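Local coordinates for protein yersinopine synthase (Yersinia pestis, PDB 6C4M) that catalyses the NADPH-dependent reductive condensation of pyruvate with a histidine-derived amino acid intermediate, the last step in making the metallophore yersinopine, at residues Pro403-Leu414 / Ala427-Gln435; Val292-Ala301 / Gln353-Tyr361. All coordinates share one frame; numbering follows the deposited sequence.

Contact 1: Pro403-Leu414 / Ala427-Gln435; sequences PLEDVHKLRTLL and AQRLLQRFQ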
loop_
_atom_site.group_PDB
_atom_site.type_symbol
_atom_site.label_atom_id
_atom_site.label_comp_id
_atom_site.label_asym_id
_atom_site.label_seq_id
_atom_site.Cartn_x
_atom_site.Cartn_y
_atom_site.Cartn_z
ATOM N N PRO A 403 20.997 11.498 0.294
ATOM C CA PRO A 403 21.756 10.311 -0.139
ATOM C C PRO A 403 23.294 10.405 -0.150
ATOM O O PRO A 403 23.942 9.482 -0.657
ATOM C CB PRO A 403 21.286 10.152 -1.574
ATOM C CG PRO A 403 21.246 11.619 -2.065
ATOM C CD PRO A 403 20.769 12.422 -0.826
ATOM N N LEU A 404 23.859 11.495 0.358
ATOM C CA LEU A 404 25.309 11.707 0.213
ATOM C C LEU A 404 26.103 10.521 0.753
ATOM O O LEU A 404 27.021 10.014 0.085
ATOM C CB LEU A 404 25.725 12.996 0.920
ATOM C CG LEU A 404 27.220 13.330 0.835
ATOM C CD1 LEU A 404 27.641 13.532 -0.591
ATOM C CD2 LEU A 404 27.502 14.564 1.649
ATOM N N GLU A 405 25.771 10.067 1.967
ATOM C CA GLU A 405 26.469 8.921 2.565
ATOM C C GLU A 405 26.257 7.656 1.733
ATOM O O GLU A 405 27.200 6.877 1.513
ATOM C CB GLU A 405 25.979 8.710 4.000
ATOM C CG GLU A 405 26.446 9.783 5.032
ATOM C CD GLU A 405 25.771 9.616 6.410
ATOM O OE1 GLU A 405 25.255 8.512 6.700
ATOM O OE2 GLU A 405 25.742 10.599 7.185
ATOM N N ASP A 406 25.032 7.479 1.209
ATOM C CA ASP A 406 24.666 6.267 0.476
ATOM C C ASP A 406 25.346 6.231 -0.878
ATOM O O ASP A 406 25.769 5.168 -1.347
ATOM C CB ASP A 406 23.134 6.197 0.322
ATOM C CG ASP A 406 22.412 6.398 1.655
ATOM O OD1 ASP A 406 22.300 5.442 2.468
ATOM O OD2 ASP A 406 22.009 7.547 1.921
ATOM N N VAL A 407 25.475 7.385 -1.516
ATOM C CA VAL A 407 26.190 7.441 -2.773
ATOM C C VAL A 407 27.652 7.068 -2.567
ATOM O O VAL A 407 28.207 6.247 -3.306
ATOM C CB VAL A 407 26.014 8.829 -3.399
ATOM C CG1 VAL A 407 26.910 9.004 -4.572
ATOM C CG2 VAL A 407 24.510 8.963 -3.837
ATOM N N HIS A 408 28.292 7.643 -1.545
ATOM C CA HIS A 408 29.682 7.289 -1.260
ATOM C C HIS A 408 29.828 5.790 -0.990
ATOM O O HIS A 408 30.679 5.115 -1.579
ATOM C CB HIS A 408 30.181 8.091 -0.061
ATOM C CG HIS A 408 30.352 9.549 -0.324
ATOM N ND1 HIS A 408 30.358 10.475 0.693
ATOM C CD2 HIS A 408 30.528 10.247 -1.473
ATOM C CE1 HIS A 408 30.533 11.681 0.190
ATOM N NE2 HIS A 408 30.621 11.574 -1.127
ATOM N N LYS A 409 28.967 5.237 -0.139
ATOM C CA LYS A 409 29.131 3.826 0.208
ATOM C C LYS A 409 28.959 2.930 -1.007
ATOM O O LYS A 409 29.705 1.956 -1.186
ATOM C CB LYS A 409 28.143 3.437 1.291
ATOM C CG LYS A 409 28.464 4.013 2.681
ATOM C CD LYS A 409 27.261 3.760 3.598
ATOM C CE LYS A 409 27.335 4.533 4.890
ATOM N NZ LYS A 409 26.155 4.247 5.759
ATOM N N LEU A 410 27.985 3.253 -1.868
ATOM C CA LEU A 410 27.725 2.404 -3.011
ATOM C C LEU A 410 28.763 2.621 -4.095
ATOM O O LEU A 410 29.180 1.657 -4.751
ATOM C CB LEU A 410 26.294 2.662 -3.529
ATOM C CG LEU A 410 25.869 1.899 -4.773
ATOM C CD1 LEU A 410 25.962 0.419 -4.482
ATOM C CD2 LEU A 410 24.441 2.296 -5.132
ATOM N N ARG A 411 29.219 3.862 -4.299
ATOM C CA ARG A 411 30.265 4.079 -5.295
ATOM C C ARG A 411 31.531 3.316 -4.943
ATOM O O ARG A 411 32.168 2.711 -5.817
ATOM C CB ARG A 411 30.585 5.563 -5.439
ATOM C CG ARG A 411 31.748 5.840 -6.428
ATOM C CD ARG A 411 31.896 7.321 -6.735
ATOM N NE ARG A 411 30.608 7.878 -7.164
ATOM C CZ ARG A 411 30.441 9.092 -7.656
ATOM N NH1 ARG A 411 31.502 9.877 -7.816
ATOM N NH2 ARG A 411 29.215 9.505 -8.012
ATOM N N THR A 412 31.932 3.342 -3.668
ATOM C CA THR A 412 33.117 2.587 -3.272
ATOM C C THR A 412 32.967 1.122 -3.668
ATOM O O THR A 412 33.876 0.536 -4.269
ATOM C CB THR A 412 33.374 2.731 -1.763
ATOM O OG1 THR A 412 33.731 4.096 -1.453
ATOM C CG2 THR A 412 34.532 1.813 -1.321
ATOM N N LEU A 413 31.801 0.523 -3.379
ATOM C CA LEU A 413 31.588 -0.886 -3.710
ATOM C C LEU A 413 31.497 -1.127 -5.209
ATOM O O LEU A 413 31.974 -2.162 -5.698
ATOM C CB LEU A 413 30.341 -1.389 -3.004
ATOM C CG LEU A 413 30.436 -1.385 -1.487
ATOM C CD1 LEU A 413 29.095 -1.579 -0.787
ATOM C CD2 LEU A 413 31.356 -2.479 -1.087
ATOM N N LEU A 414 30.906 -0.198 -5.955
ATOM C CA LEU A 414 30.854 -0.340 -7.406
ATOM C C LEU A 414 32.248 -0.306 -8.004
ATOM O O LEU A 414 32.545 -1.061 -8.935
ATOM C CB LEU A 414 30.004 0.772 -8.029
ATOM C CG LEU A 414 29.707 0.623 -9.528
ATOM C CD1 LEU A 414 28.840 -0.598 -9.792
ATOM C CD2 LEU A 414 28.980 1.841 -10.051
ATOM N N ALA A 427 23.167 -1.209 -9.272
ATOM C CA ALA A 427 24.029 -0.191 -8.674
ATOM C C ALA A 427 24.513 0.821 -9.714
ATOM O O ALA A 427 24.548 2.028 -9.455
ATOM C CB ALA A 427 25.233 -0.844 -7.998
ATOM N N GLN A 428 24.883 0.347 -10.895
ATOM C CA GLN A 428 25.379 1.244 -11.926
ATOM C C GLN A 428 24.272 2.180 -12.414
ATOM O O GLN A 428 24.487 3.392 -12.554
ATOM C CB GLN A 428 25.953 0.397 -13.056
ATOM C CG GLN A 428 26.539 1.109 -14.229
ATOM C CD GLN A 428 27.145 0.109 -15.199
ATOM O OE1 GLN A 428 27.748 -0.889 -14.783
ATOM N NE2 GLN A 428 26.964 0.348 -16.491
ATOM N N ARG A 429 23.064 1.644 -12.611
ATOM C CA ARG A 429 21.949 2.467 -13.056
ATOM C C ARG A 429 21.610 3.520 -12.017
ATOM O O ARG A 429 21.429 4.703 -12.357
ATOM C CB ARG A 429 20.741 1.569 -13.386
ATOM C CG ARG A 429 19.367 2.259 -13.331
ATOM C CD ARG A 429 18.178 1.399 -13.953
ATOM N NE ARG A 429 17.697 0.335 -13.063
ATOM C CZ ARG A 429 18.099 -0.943 -13.090
ATOM N NH1 ARG A 429 18.995 -1.368 -13.981
ATOM N NH2 ARG A 429 17.593 -1.815 -12.219
ATOM N N LEU A 430 21.598 3.119 -10.742
ATOM C CA LEU A 430 21.296 4.042 -9.649
ATOM C C LEU A 430 22.318 5.169 -9.564
ATOM O O LEU A 430 21.959 6.326 -9.322
ATOM C CB LEU A 430 21.256 3.289 -8.327
ATOM C CG LEU A 430 20.163 2.274 -8.059
ATOM C CD1 LEU A 430 20.364 1.487 -6.764
ATOM C CD2 LEU A 430 18.829 3.010 -8.018
ATOM N N LEU A 431 23.604 4.857 -9.696
ATOM C CA LEU A 431 24.591 5.925 -9.591
ATOM C C LEU A 431 24.644 6.791 -10.846
ATOM O O LEU A 431 24.877 7.998 -10.744
ATOM C CB LEU A 431 25.965 5.331 -9.279
ATOM C CG LEU A 431 26.127 4.864 -7.825
ATOM C CD1 LEU A 431 27.479 4.194 -7.607
ATOM C CD2 LEU A 431 25.954 6.007 -6.810
ATOM N N GLN A 432 24.429 6.200 -12.026
ATOM C CA GLN A 432 24.315 6.994 -13.242
ATOM C C GLN A 432 23.196 8.007 -13.116
ATOM O O GLN A 432 23.343 9.164 -13.518
ATOM C CB GLN A 432 24.070 6.081 -14.432
ATOM C CG GLN A 432 25.258 5.270 -14.843
ATOM C CD GLN A 432 24.932 4.380 -16.016
ATOM O OE1 GLN A 432 23.757 4.149 -16.313
ATOM N NE2 GLN A 432 25.960 3.899 -16.708
ATOM N N ARG A 433 22.061 7.582 -12.571
ATOM C CA ARG A 433 20.914 8.470 -12.451
ATOM C C ARG A 433 21.220 9.599 -11.480
ATOM O O ARG A 433 20.956 10.771 -11.768
ATOM C CB ARG A 433 19.695 7.658 -11.997
ATOM C CG ARG A 433 18.388 8.411 -11.936
ATOM C CD ARG A 433 17.306 7.626 -11.170
ATOM N NE ARG A 433 16.909 6.359 -11.803
ATOM C CZ ARG A 433 16.546 5.274 -11.125
ATOM N NH1 ARG A 433 16.523 5.314 -9.807
ATOM N NH2 ARG A 433 16.186 4.149 -11.753
ATOM N N PHE A 434 21.796 9.257 -10.315
ATOM C CA PHE A 434 22.208 10.274 -9.350
ATOM C C PHE A 434 23.198 11.266 -9.964
ATOM O O PHE A 434 23.041 12.494 -9.826
ATOM C CB PHE A 434 22.867 9.628 -8.116
ATOM C CG PHE A 434 23.508 10.637 -7.235
ATOM C CD1 PHE A 434 22.720 11.406 -6.397
ATOM C CD2 PHE A 434 24.884 10.883 -7.291
ATOM C CE1 PHE A 434 23.277 12.362 -5.589
ATOM C CE2 PHE A 434 25.454 11.847 -6.486
ATOM C CZ PHE A 434 24.644 12.598 -5.639
ATOM N N GLN A 435 24.258 10.749 -10.589
ATOM C CA GLN A 435 25.311 11.622 -11.108
ATOM C C GLN A 435 24.764 12.596 -12.154
ATOM O O GLN A 435 25.142 13.771 -12.172
ATOM C CB GLN A 435 26.445 10.776 -11.698
ATOM C CG GLN A 435 27.823 11.446 -11.804
ATOM C CD GLN A 435 28.290 12.153 -10.532
ATOM O OE1 GLN A 435 28.195 11.624 -9.422
ATOM N NE2 GLN A 435 28.781 13.375 -10.700
#
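Arg411 NH2 donates to Gln435 OE1 over 2.7 Å, the one polar bond between helices 403-414 and 427-435. The oxygen lies at the guanidinium edge, in its plane, while the donor sits above the amide carbonyl plane, not on a lone pair; the two flat groups are turned 68° apart. A bend at chi3 (-52°) carries the arginine tip over to the glutamine, and its NH1 forms a salt bridge to Asp457, which gives the guanidinium a second partner.

Next to this bond the helices meet through a knob-into-hole fit: Leu431 enters a hole made by Val407, Leu410, Arg411 and Leu414. Its CD1 comes within 3.6 Å of Arg411 CA and meets Leu414 CD2 tip to tip at 3.7 Å, while CD2 turns to Val407 CG1. Leu410 CD1 and Leu414 CD1 both rest on the methyl of Ala427.

Toward Pro403, Val407 packs on Phe434. Its chi1 sets CG1 anti to the backbone N and CG2 beside that N; CG2 lies over the ring centre, a CH-pi contact 3.8 Å from the centroid, and CG1 reaches CE2. Pro403 CG approaches the same ring obliquely at CE1.

The segments run at 132° to each other. The apolar interlock thus holds the helix that also carries Asp406, whose OD1 bonds the probable proton donor/acceptor His260, with polar pairing confined to the Arg411 side.

Contact 2: Val292-Ala301 / Gln353-Tyr361; sequences VCPAVIADLA and QQYALFVRY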
loop_
_atom_site.group_PDB
_atom_site.type_symbol
_atom_site.label_atom_id
_atom_site.label_comp_id
_atom_site.label_asym_id
_atom_site.label_seq_id
_atom_site.Cartn_x
_atom_site.Cartn_y
_atom_site.Cartn_z
ATOM N N VAL A 292 7.942 4.733 -3.503
ATOM C CA VAL A 292 7.636 3.309 -3.595
ATOM C C VAL A 292 6.670 3.035 -4.736
ATOM O O VAL A 292 5.563 3.575 -4.799
ATOM C CB VAL A 292 7.100 2.779 -2.257
ATOM C CG1 VAL A 292 6.734 1.325 -2.400
ATOM C CG2 VAL A 292 8.193 2.939 -1.198
ATOM N N CYS A 293 7.069 2.134 -5.601
ATOM C CA CYS A 293 6.323 1.769 -6.782
ATOM C C CYS A 293 7.037 0.559 -7.367
ATOM O O CYS A 293 8.177 0.286 -6.991
ATOM C CB CYS A 293 6.297 2.929 -7.785
ATOM S SG CYS A 293 7.909 3.357 -8.483
ATOM N N PRO A 294 6.445 -0.147 -8.325
ATOM C CA PRO A 294 7.117 -1.346 -8.850
ATOM C C PRO A 294 8.536 -1.118 -9.385
ATOM O O PRO A 294 9.393 -1.973 -9.140
ATOM C CB PRO A 294 6.138 -1.811 -9.936
ATOM C CG PRO A 294 4.793 -1.397 -9.394
ATOM C CD PRO A 294 5.052 -0.043 -8.811
ATOM N N ALA A 295 8.838 -0.022 -10.097
ATOM C CA ALA A 295 10.189 0.109 -10.640
ATOM C C ALA A 295 11.208 0.281 -9.525
ATOM O O ALA A 295 12.327 -0.239 -9.608
ATOM C CB ALA A 295 10.286 1.291 -11.596
ATOM N N VAL A 296 10.840 1.032 -8.488
ATOM C CA VAL A 296 11.711 1.251 -7.351
ATOM C C VAL A 296 11.937 -0.061 -6.605
ATOM O O VAL A 296 13.067 -0.405 -6.265
ATOM C CB VAL A 296 11.098 2.367 -6.481
ATOM C CG1 VAL A 296 11.674 2.366 -5.093
ATOM C CG2 VAL A 296 11.337 3.726 -7.139
ATOM N N ILE A 297 10.879 -0.859 -6.421
ATOM C CA ILE A 297 11.028 -2.165 -5.784
ATOM C C ILE A 297 11.899 -3.078 -6.636
ATOM O O ILE A 297 12.693 -3.875 -6.111
ATOM C CB ILE A 297 9.631 -2.772 -5.523
ATOM C CG1 ILE A 297 8.929 -1.981 -4.409
ATOM C CG2 ILE A 297 9.698 -4.256 -5.230
ATOM C CD1 ILE A 297 9.640 -2.061 -3.057
ATOM N N ALA A 298 11.763 -2.981 -7.958
ATOM C CA ALA A 298 12.634 -3.744 -8.850
ATOM C C ALA A 298 14.090 -3.357 -8.644
ATOM O O ALA A 298 14.983 -4.222 -8.696
ATOM C CB ALA A 298 12.189 -3.531 -10.314
ATOM N N ASP A 299 14.361 -2.073 -8.357
ATOM C CA ASP A 299 15.750 -1.685 -8.061
ATOM C C ASP A 299 16.212 -2.234 -6.708
ATOM O O ASP A 299 17.392 -2.554 -6.536
ATOM C CB ASP A 299 15.935 -0.162 -8.055
ATOM C CG ASP A 299 15.905 0.467 -9.447
ATOM O OD1 ASP A 299 16.080 -0.248 -10.457
ATOM O OD2 ASP A 299 15.774 1.706 -9.515
ATOM N N LEU A 300 15.308 -2.310 -5.727
ATOM C CA LEU A 300 15.667 -2.868 -4.439
ATOM C C LEU A 300 16.065 -4.329 -4.590
ATOM O O LEU A 300 17.105 -4.769 -4.081
ATOM C CB LEU A 300 14.501 -2.701 -3.467
ATOM C CG LEU A 300 14.621 -3.305 -2.059
ATOM C CD1 LEU A 300 15.812 -2.783 -1.380
ATOM C CD2 LEU A 300 13.384 -2.979 -1.244
ATOM N N ALA A 301 15.253 -5.097 -5.306
ATOM C CA ALA A 301 15.577 -6.496 -5.529
ATOM C C ALA A 301 16.841 -6.650 -6.370
ATOM O O ALA A 301 17.659 -7.529 -6.100
ATOM C CB ALA A 301 14.393 -7.183 -6.199
ATOM N N GLN A 353 9.772 -12.106 -5.750
ATOM C CA GLN A 353 10.560 -11.306 -4.829
ATOM C C GLN A 353 10.053 -9.877 -4.782
ATOM O O GLN A 353 9.869 -9.296 -3.699
ATOM C CB GLN A 353 12.043 -11.316 -5.252
ATOM C CG GLN A 353 12.803 -12.600 -4.937
ATOM C CD GLN A 353 14.318 -12.394 -5.109
ATOM O OE1 GLN A 353 14.767 -11.369 -5.637
ATOM N NE2 GLN A 353 15.095 -13.348 -4.650
ATOM N N GLN A 354 9.806 -9.294 -5.958
ATOM C CA GLN A 354 9.381 -7.913 -6.002
ATOM C C GLN A 354 8.014 -7.740 -5.366
ATOM O O GLN A 354 7.810 -6.832 -4.549
ATOM C CB GLN A 354 9.397 -7.430 -7.454
ATOM C CG GLN A 354 10.850 -7.179 -7.969
ATOM C CD GLN A 354 10.882 -6.938 -9.470
ATOM O OE1 GLN A 354 9.989 -6.318 -10.014
ATOM N NE2 GLN A 354 11.877 -7.482 -10.141
ATOM N N TYR A 355 7.054 -8.588 -5.745
ATOM C CA TYR A 355 5.726 -8.521 -5.139
ATOM C C TYR A 355 5.852 -8.572 -3.621
ATOM O O TYR A 355 5.306 -7.715 -2.911
ATOM C CB TYR A 355 4.846 -9.662 -5.689
ATOM C CG TYR A 355 3.374 -9.704 -5.256
ATOM C CD1 TYR A 355 2.752 -8.611 -4.677
ATOM C CD2 TYR A 355 2.621 -10.851 -5.449
ATOM C CE1 TYR A 355 1.443 -8.665 -4.296
ATOM C CE2 TYR A 355 1.296 -10.924 -5.055
ATOM C CZ TYR A 355 0.710 -9.825 -4.483
ATOM O OH TYR A 355 -0.619 -9.861 -4.128
ATOM N N ALA A 356 6.655 -9.520 -3.111
ATOM C CA ALA A 356 6.813 -9.646 -1.664
ATOM C C ALA A 356 7.360 -8.367 -1.051
ATOM O O ALA A 356 6.867 -7.917 -0.008
ATOM C CB ALA A 356 7.705 -10.835 -1.322
ATOM N N LEU A 357 8.348 -7.733 -1.710
ATOM C CA LEU A 357 8.914 -6.505 -1.173
ATOM C C LEU A 357 7.944 -5.341 -1.246
ATOM O O LEU A 357 7.903 -4.520 -0.313
ATOM C CB LEU A 357 10.218 -6.171 -1.899
ATOM C CG LEU A 357 11.408 -7.068 -1.543
ATOM C CD1 LEU A 357 12.532 -6.905 -2.597
ATOM C CD2 LEU A 357 11.915 -6.716 -0.130
ATOM N N PHE A 358 7.171 -5.226 -2.360
ATOM C CA PHE A 358 6.155 -4.184 -2.430
ATOM C C PHE A 358 5.136 -4.371 -1.324
ATOM O O PHE A 358 4.745 -3.406 -0.655
ATOM C CB PHE A 358 5.468 -4.148 -3.816
ATOM C CG PHE A 358 4.497 -3.013 -3.946
ATOM C CD1 PHE A 358 3.212 -3.136 -3.466
ATOM C CD2 PHE A 358 4.894 -1.802 -4.479
ATOM C CE1 PHE A 358 2.319 -2.079 -3.545
ATOM C CE2 PHE A 358 4.006 -0.756 -4.574
ATOM C CZ PHE A 358 2.711 -0.904 -4.095
ATOM N N VAL A 359 4.736 -5.613 -1.068
ATOM C CA VAL A 359 3.773 -5.849 0.004
ATOM C C VAL A 359 4.392 -5.451 1.335
ATOM O O VAL A 359 3.767 -4.755 2.154
ATOM C CB VAL A 359 3.283 -7.315 -0.002
ATOM C CG1 VAL A 359 2.403 -7.583 1.200
ATOM C CG2 VAL A 359 2.466 -7.609 -1.247
ATOM N N ARG A 360 5.641 -5.855 1.556
ATOM C CA ARG A 360 6.315 -5.481 2.791
ATOM C C ARG A 360 6.291 -3.971 3.027
ATOM O O ARG A 360 5.866 -3.516 4.092
ATOM C CB ARG A 360 7.747 -6.000 2.769
ATOM C CG ARG A 360 8.343 -5.999 4.132
ATOM C CD ARG A 360 9.508 -5.112 4.182
ATOM N NE ARG A 360 9.997 -5.034 5.542
ATOM C CZ ARG A 360 10.784 -4.085 5.993
ATOM N NH1 ARG A 360 11.220 -3.125 5.162
ATOM N NH2 ARG A 360 11.137 -4.115 7.276
ATOM N N TYR A 361 6.725 -3.165 2.037
ATOM C CA TYR A 361 6.758 -1.721 2.256
ATOM C C TYR A 361 5.370 -1.103 2.356
ATOM O O TYR A 361 5.184 -0.107 3.067
ATOM C CB TYR A 361 7.619 -1.053 1.184
ATOM C CG TYR A 361 9.059 -1.205 1.579
ATOM C CD1 TYR A 361 9.662 -0.282 2.421
ATOM C CD2 TYR A 361 9.808 -2.299 1.161
ATOM C CE1 TYR A 361 10.978 -0.448 2.851
ATOM C CE2 TYR A 361 11.122 -2.479 1.586
ATOM C CZ TYR A 361 11.704 -1.556 2.430
ATOM O OH TYR A 361 13.030 -1.733 2.819
HETATM O O HOH W 1 8.507 -4.562 -9.157
HETATM O O HOH W 2 16.842 -9.806 -4.346
#
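Ile297 is a knob in a hole formed by Gln354, Leu357, Phe358 and Tyr361, the centre of a helix-helix crossing in which segments 294-301 and 353-361 run at 113° and their axes come within 9.1 Å.

The aliphatic contacts come first. Ile297 CG2, anti to the backbone N, lies against the other helix, 3.3 Å from Gln354 O, with Leu357 CB close by. On the next turn Leu300 and Leu357 cross obliquely, and Ala301 CB fits against Leu357 CD1 and the CG of Gln354.

Two aromatic rings also meet this helix. Phe358 presents its edge to Ile297 CG1, 4.0 Å from CD2, and to Cys293 CA, the N-cap residue of the first helix; Val292 CG1 meets the same ring obliquely. Tyr361 takes Leu300 CD2 at CE2 (3.7 Å) and Ile297 CD1 near CD2, both obliquely; it also touches Val259 of helix 255-264, which bears the probable proton donor/acceptor His260. Beyond Phe358 and Pro294 lies the second subunit, with Thr362 and Met336 of that chain packing on them.

Polar links between the segments run through water. The extended Gln354 side chain lies along Ala298, its OE1 3.6 Å from Ala298 CB. Gln353 NE2 bonds to Phe345 O, while a water donates to both its OE1 and Ala301 O. A second water donates to Pro294 O (2.7 Å) and to Gln354 OE1.

Both contacts are buried helix pairs built round one aliphatic knob, yet they sit differently in the fold. Contact 1 is the deeper, its centre about 15 Å from the centre of the chain, against about 23 Å for contact 2, and joins two successive helices; contact 2 brings together segments whose nearest ends are 52 residues apart, close to the dimer partner. A direct arginine-glutamine bond serves the first, bridging waters the second. They share no helix, but Asp299 OD1 of contact 2 forms a salt bridge to Arg429 NH2 of contact 1 (2.8 Å), with a weaker, longer pairing to Arg433. The side chains of Pro403 and Tyr361 come within about 7 and 8 Å of that of His260, the probable proton donor/acceptor.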